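Long-range contact in CalS13 (Micromonospora echinospora, PDB 4ZAS), which is probably a pyridoxal phosphate-dependent sugar aminotransferase that binds dTDP-4-keto-6-deoxyglucose: residues 137-149 / 159-173. Residues are numbered along the deposited sequence; the frame is centred on the assembly and turned at random.
Sequences PATLNMDLDDLAA and VVVHWLGYPVDLNRL
Asn141 pushes its amide into the loop after strand 155-161, an inner strand of the seven-stranded mixed sheet in the fold type I (aspartate aminotransferase-like) large domain, and both ends of the amide hydrogen-bond to that loop. Asn141 OD1 accepts from Trp163 N at 2.9 Å, while Asn141 ND2 donates to Tyr166 O at 3.0 Å, nearly within the amide plane. A water accepts from ND2 and donates to Pro167 O. With three partners the buried amide is fixed in its rotation. The Trp163 side chain lies about 5 Å from the bound sugar nucleotide. Asn141 N in turn donates to Thr139 OG1, an ST turn.

Apolar packing continues along the chain toward the helices. Leu140 CD1 meets the edge of the Trp163 indole at CD1; Trp163 NE1 hydrogen-bonds to His381 NE2. Val168 CG2 lies against the amide of Asn141, and Met142, bent at chi3 (-69°), crosses Val160 at about a right angle. Where helices 144-150 and 170-180 begin, N-capped by Asp143 and Asp169, Leu144 CD1 lies along Arg172 CG, and Leu147 CD2 touches Leu173 CD1 at 3.5 Å.

One salt bridge joins exposed side chains: Arg172 NH2 meets Asp145 OD1 at 3.3 Å, nearly in the guanidinium plane, with the carboxylate turned 64° from it.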
loop_
_atom_site.group_PDB
_atom_site.type_symbol
_atom_site.label_atom_id
_atom_site.label_comp_id
_atom_site.label_asym_id
_atom_site.label_seq_id
_atom_site.Cartn_x
_atom_site.Cartn_y
_atom_site.Cartn_z
ATOM N N PRO A 137 -9.133 -0.039 -31.712
ATOM C CA PRO A 137 -8.216 -1.089 -32.183
ATOM C C PRO A 137 -6.928 -0.571 -32.831
ATOM O O PRO A 137 -6.022 -1.367 -33.050
ATOM C CB PRO A 137 -9.066 -1.870 -33.196
ATOM C CG PRO A 137 -10.170 -0.975 -33.553
ATOM C CD PRO A 137 -10.448 -0.121 -32.360
ATOM N N ALA A 138 -6.853 0.722 -33.139
ATOM C CA ALA A 138 -5.653 1.282 -33.750
ATOM C C ALA A 138 -4.646 1.747 -32.706
ATOM O O ALA A 138 -3.445 1.763 -32.982
ATOM C CB ALA A 138 -6.006 2.435 -34.677
ATOM N N THR A 139 -5.133 2.149 -31.525
ATOM C CA THR A 139 -4.271 2.691 -30.469
ATOM C C THR A 139 -4.147 1.778 -29.243
ATOM O O THR A 139 -3.255 1.953 -28.418
ATOM C CB THR A 139 -4.787 4.063 -29.964
ATOM O OG1 THR A 139 -6.120 3.913 -29.462
ATOM C CG2 THR A 139 -4.810 5.106 -31.070
ATOM N N LEU A 140 -5.059 0.818 -29.139
ATOM C CA LEU A 140 -5.214 -0.029 -27.969
ATOM C C LEU A 140 -5.688 0.792 -26.765
ATOM O O LEU A 140 -5.793 0.262 -25.655
ATOM C CB LEU A 140 -3.906 -0.760 -27.652
ATOM C CG LEU A 140 -3.313 -1.624 -28.769
ATOM C CD1 LEU A 140 -1.997 -2.223 -28.329
ATOM C CD2 LEU A 140 -4.266 -2.728 -29.243
ATOM N N ASN A 141 -6.014 2.068 -26.990
ATOM C CA ASN A 141 -6.573 2.913 -25.933
ATOM C C ASN A 141 -8.096 3.042 -26.048
ATOM O O ASN A 141 -8.698 2.502 -26.963
ATOM C CB ASN A 141 -5.917 4.304 -25.936
ATOM C CG ASN A 141 -4.471 4.268 -25.465
ATOM O OD1 ASN A 141 -4.084 3.379 -24.713
ATOM N ND2 ASN A 141 -3.674 5.242 -25.892
ATOM N N MET A 142 -8.709 3.770 -25.119
ATOM C CA MET A 142 -10.167 3.883 -25.045
ATOM C C MET A 142 -10.761 4.499 -26.302
ATOM O O MET A 142 -10.248 5.483 -26.818
ATOM C CB MET A 142 -10.581 4.723 -23.836
ATOM C CG MET A 142 -12.075 4.844 -23.646
ATOM S SD MET A 142 -12.523 5.913 -22.268
ATOM C CE MET A 142 -11.967 4.947 -20.858
ATOM N N ASP A 143 -11.863 3.918 -26.766
ATOM C CA ASP A 143 -12.645 4.483 -27.850
ATOM C C ASP A 143 -13.380 5.701 -27.335
ATOM O O ASP A 143 -14.344 5.579 -26.585
ATOM C CB ASP A 143 -13.627 3.445 -28.389
ATOM C CG ASP A 143 -14.335 3.897 -29.644
ATOM O OD1 ASP A 143 -14.603 5.107 -29.791
ATOM O OD2 ASP A 143 -14.645 3.024 -30.480
ATOM N N LEU A 144 -12.926 6.879 -27.728
ATOM C CA LEU A 144 -13.491 8.106 -27.175
ATOM C C LEU A 144 -14.907 8.407 -27.661
ATOM O O LEU A 144 -15.648 9.162 -27.016
ATOM C CB LEU A 144 -12.573 9.271 -27.494
ATOM C CG LEU A 144 -11.234 9.076 -26.804
ATOM C CD1 LEU A 144 -10.433 10.324 -26.945
ATOM C CD2 LEU A 144 -11.470 8.743 -25.339
ATOM N N ASP A 145 -15.292 7.789 -28.773
ATOM C CA ASP A 145 -16.647 7.933 -29.279
ATOM C C ASP A 145 -17.570 7.005 -28.507
ATOM O O ASP A 145 -18.721 7.354 -28.248
ATOM C CB ASP A 145 -16.709 7.630 -30.774
ATOM C CG ASP A 145 -15.990 8.668 -31.612
ATOM O OD1 ASP A 145 -16.207 9.886 -31.393
ATOM O OD2 ASP A 145 -15.178 8.255 -32.466
ATOM N N ASP A 146 -17.076 5.824 -28.143
ATOM C CA ASP A 146 -17.853 4.939 -27.281
ATOM C C ASP A 146 -18.027 5.560 -25.896
ATOM O O ASP A 146 -19.074 5.411 -25.265
ATOM C CB ASP A 146 -17.206 3.569 -27.137
ATOM C CG ASP A 146 -18.125 2.569 -26.445
ATOM O OD1 ASP A 146 -19.335 2.521 -26.777
ATOM O OD2 ASP A 146 -17.642 1.865 -25.536
ATOM N N LEU A 147 -16.980 6.236 -25.431
ATOM C CA LEU A 147 -17.015 6.963 -24.173
ATOM C C LEU A 147 -18.115 8.007 -24.180
ATOM O O LEU A 147 -18.903 8.105 -23.237
ATOM C CB LEU A 147 -15.675 7.636 -23.901
ATOM C CG LEU A 147 -15.665 8.538 -22.664
ATOM C CD1 LEU A 147 -15.844 7.718 -21.394
ATOM C CD2 LEU A 147 -14.385 9.351 -22.607
ATOM N N ALA A 148 -18.160 8.785 -25.253
ATOM C CA ALA A 148 -19.145 9.850 -25.382
ATOM C C ALA A 148 -20.579 9.348 -25.193
ATOM O O ALA A 148 -21.404 10.024 -24.578
ATOM C CB ALA A 148 -19.002 10.514 -26.737
ATOM N N ALA A 149 -20.864 8.162 -25.723
ATOM C CA ALA A 149 -22.204 7.580 -25.667
ATOM C C ALA A 149 -22.557 7.071 -24.250
ATOM O O ALA A 149 -23.724 7.000 -23.872
ATOM C CB ALA A 149 -22.343 6.458 -26.720
ATOM N N VAL A 159 -11.657 6.878 -16.378
ATOM C CA VAL A 159 -10.240 6.490 -16.360
ATOM C C VAL A 159 -9.743 6.084 -17.755
ATOM O O VAL A 159 -10.228 5.107 -18.324
ATOM C CB VAL A 159 -9.973 5.323 -15.372
ATOM C CG1 VAL A 159 -8.505 4.939 -15.409
ATOM C CG2 VAL A 159 -10.370 5.690 -13.953
ATOM N N VAL A 160 -8.762 6.810 -18.285
ATOM C CA VAL A 160 -8.094 6.418 -19.526
ATOM C C VAL A 160 -6.666 5.927 -19.242
ATOM O O VAL A 160 -5.960 6.458 -18.373
ATOM C CB VAL A 160 -8.030 7.572 -20.544
ATOM C CG1 VAL A 160 -9.432 8.068 -20.915
ATOM C CG2 VAL A 160 -7.172 8.690 -19.987
ATOM N N VAL A 161 -6.248 4.904 -19.977
ATOM C CA VAL A 161 -4.891 4.395 -19.880
ATOM C C VAL A 161 -4.091 4.724 -21.124
ATOM O O VAL A 161 -4.537 4.461 -22.252
ATOM C CB VAL A 161 -4.889 2.890 -19.659
ATOM C CG1 VAL A 161 -3.451 2.372 -19.697
ATOM C CG2 VAL A 161 -5.615 2.526 -18.357
ATOM N N HIS A 162 -2.918 5.316 -20.931
ATOM C CA HIS A 162 -1.971 5.497 -22.031
ATOM C C HIS A 162 -1.211 4.196 -22.227
ATOM O O HIS A 162 -0.054 4.086 -21.828
ATOM C CB HIS A 162 -0.979 6.611 -21.722
ATOM C CG HIS A 162 -1.610 7.920 -21.369
ATOM N ND1 HIS A 162 -2.243 8.721 -22.298
ATOM C CD2 HIS A 162 -1.694 8.578 -20.186
ATOM C CE1 HIS A 162 -2.685 9.817 -21.704
ATOM N NE2 HIS A 162 -2.365 9.755 -20.424
ATOM N N TRP A 163 -1.842 3.218 -22.857
ATOM C CA TRP A 163 -1.227 1.906 -22.993
ATOM C C TRP A 163 0.142 1.990 -23.679
ATOM O O TRP A 163 0.305 2.681 -24.688
ATOM C CB TRP A 163 -2.156 0.951 -23.748
ATOM C CG TRP A 163 -1.706 -0.470 -23.680
ATOM C CD1 TRP A 163 -1.307 -1.260 -24.726
ATOM C CD2 TRP A 163 -1.572 -1.274 -22.497
ATOM N NE1 TRP A 163 -0.951 -2.509 -24.267
ATOM C CE2 TRP A 163 -1.104 -2.539 -22.901
ATOM C CE3 TRP A 163 -1.805 -1.045 -21.135
ATOM C CZ2 TRP A 163 -0.869 -3.576 -21.991
ATOM C CZ3 TRP A 163 -1.567 -2.079 -20.233
ATOM C CH2 TRP A 163 -1.107 -3.324 -20.669
ATOM N N LEU A 164 1.128 1.349 -23.049
ATOM C CA LEU A 164 2.529 1.302 -23.486
ATOM C C LEU A 164 3.194 2.670 -23.542
ATOM O O LEU A 164 4.305 2.797 -24.040
ATOM C CB LEU A 164 2.627 0.623 -24.845
ATOM C CG LEU A 164 1.982 -0.758 -24.803
ATOM C CD1 LEU A 164 1.970 -1.372 -26.172
ATOM C CD2 LEU A 164 2.709 -1.658 -23.797
ATOM N N GLY A 165 2.533 3.686 -23.004
ATOM C CA GLY A 165 3.057 5.040 -23.069
ATOM C C GLY A 165 2.693 5.777 -24.348
ATOM O O GLY A 165 3.297 6.806 -24.680
ATOM N N TYR A 166 1.713 5.255 -25.082
ATOM C CA TYR A 166 1.179 5.971 -26.234
ATOM C C TYR A 166 0.022 6.829 -25.751
ATOM O O TYR A 166 -0.987 6.312 -25.284
ATOM C CB TYR A 166 0.730 5.020 -27.377
ATOM C CG TYR A 166 0.250 5.768 -28.604
ATOM C CD1 TYR A 166 1.133 6.138 -29.620
ATOM C CD2 TYR A 166 -1.081 6.143 -28.736
ATOM C CE1 TYR A 166 0.694 6.844 -30.752
ATOM C CE2 TYR A 166 -1.529 6.847 -29.863
ATOM C CZ TYR A 166 -0.638 7.197 -30.866
ATOM O OH TYR A 166 -1.089 7.898 -31.968
ATOM N N PRO A 167 0.181 8.141 -25.840
ATOM C CA PRO A 167 -0.817 9.070 -25.294
ATOM C C PRO A 167 -2.206 9.014 -25.922
ATOM O O PRO A 167 -2.366 9.112 -27.136
ATOM C CB PRO A 167 -0.193 10.441 -25.553
ATOM C CG PRO A 167 1.290 10.170 -25.619
ATOM C CD PRO A 167 1.404 8.825 -26.291
ATOM N N VAL A 168 -3.212 8.887 -25.066
ATOM C CA VAL A 168 -4.598 9.139 -25.450
ATOM C C VAL A 168 -4.728 10.546 -26.050
ATOM O O VAL A 168 -3.995 11.460 -25.661
ATOM C CB VAL A 168 -5.504 8.968 -24.227
ATOM C CG1 VAL A 168 -6.935 9.402 -24.525
ATOM C CG2 VAL A 168 -5.445 7.516 -23.750
ATOM N N ASP A 169 -5.618 10.729 -27.020
ATOM C CA ASP A 169 -5.874 12.074 -27.527
ATOM C C ASP A 169 -6.592 12.884 -26.462
ATOM O O ASP A 169 -7.813 12.867 -26.400
ATOM C CB ASP A 169 -6.728 12.050 -28.791
ATOM C CG ASP A 169 -6.757 13.392 -29.486
ATOM O OD1 ASP A 169 -7.340 14.346 -28.929
ATOM O OD2 ASP A 169 -6.204 13.490 -30.602
ATOM N N LEU A 170 -5.850 13.607 -25.635
ATOM C CA LEU A 170 -6.458 14.233 -24.463
ATOM C C LEU A 170 -7.369 15.400 -24.869
ATOM O O LEU A 170 -8.400 15.647 -24.246
ATOM C CB LEU A 170 -5.372 14.673 -23.460
ATOM C CG LEU A 170 -4.556 13.540 -22.793
ATOM C CD1 LEU A 170 -3.434 14.050 -21.873
ATOM C CD2 LEU A 170 -5.428 12.535 -22.054
ATOM N N ASN A 171 -7.010 16.080 -25.944
ATOM C CA ASN A 171 -7.818 17.170 -26.481
ATOM C C ASN A 171 -9.239 16.692 -26.799
ATOM O O ASN A 171 -10.234 17.346 -26.479
ATOM C CB ASN A 171 -7.173 17.693 -27.761
ATOM C CG ASN A 171 -6.063 18.657 -27.492
ATOM O OD1 ASN A 171 -5.618 18.803 -26.351
ATOM N ND2 ASN A 171 -5.548 19.272 -28.551
ATOM N N ARG A 172 -9.319 15.532 -27.430
ATOM C CA ARG A 172 -10.592 14.945 -27.778
ATOM C C ARG A 172 -11.325 14.500 -26.520
ATOM O O ARG A 172 -12.518 14.735 -26.378
ATOM C CB ARG A 172 -10.367 13.763 -28.734
ATOM C CG ARG A 172 -11.616 13.052 -29.188
ATOM C CD ARG A 172 -12.533 13.991 -29.953
ATOM N NE ARG A 172 -13.757 13.291 -30.310
ATOM C CZ ARG A 172 -14.895 13.882 -30.646
ATOM N NH1 ARG A 172 -14.988 15.211 -30.687
ATOM N NH2 ARG A 172 -15.945 13.129 -30.938
ATOM N N LEU A 173 -10.592 13.866 -25.607
ATOM C CA LEU A 173 -11.156 13.380 -24.357
ATOM C C LEU A 173 -11.834 14.517 -23.621
ATOM O O LEU A 173 -12.958 14.370 -23.138
ATOM C CB LEU A 173 -10.073 12.753 -23.480
ATOM C CG LEU A 173 -10.488 12.388 -22.051
ATOM C CD1 LEU A 173 -11.500 11.256 -22.059
ATOM C CD2 LEU A 173 -9.268 12.025 -21.238
HETATM O O HOH W 1 -4.320 7.134 -28.199
#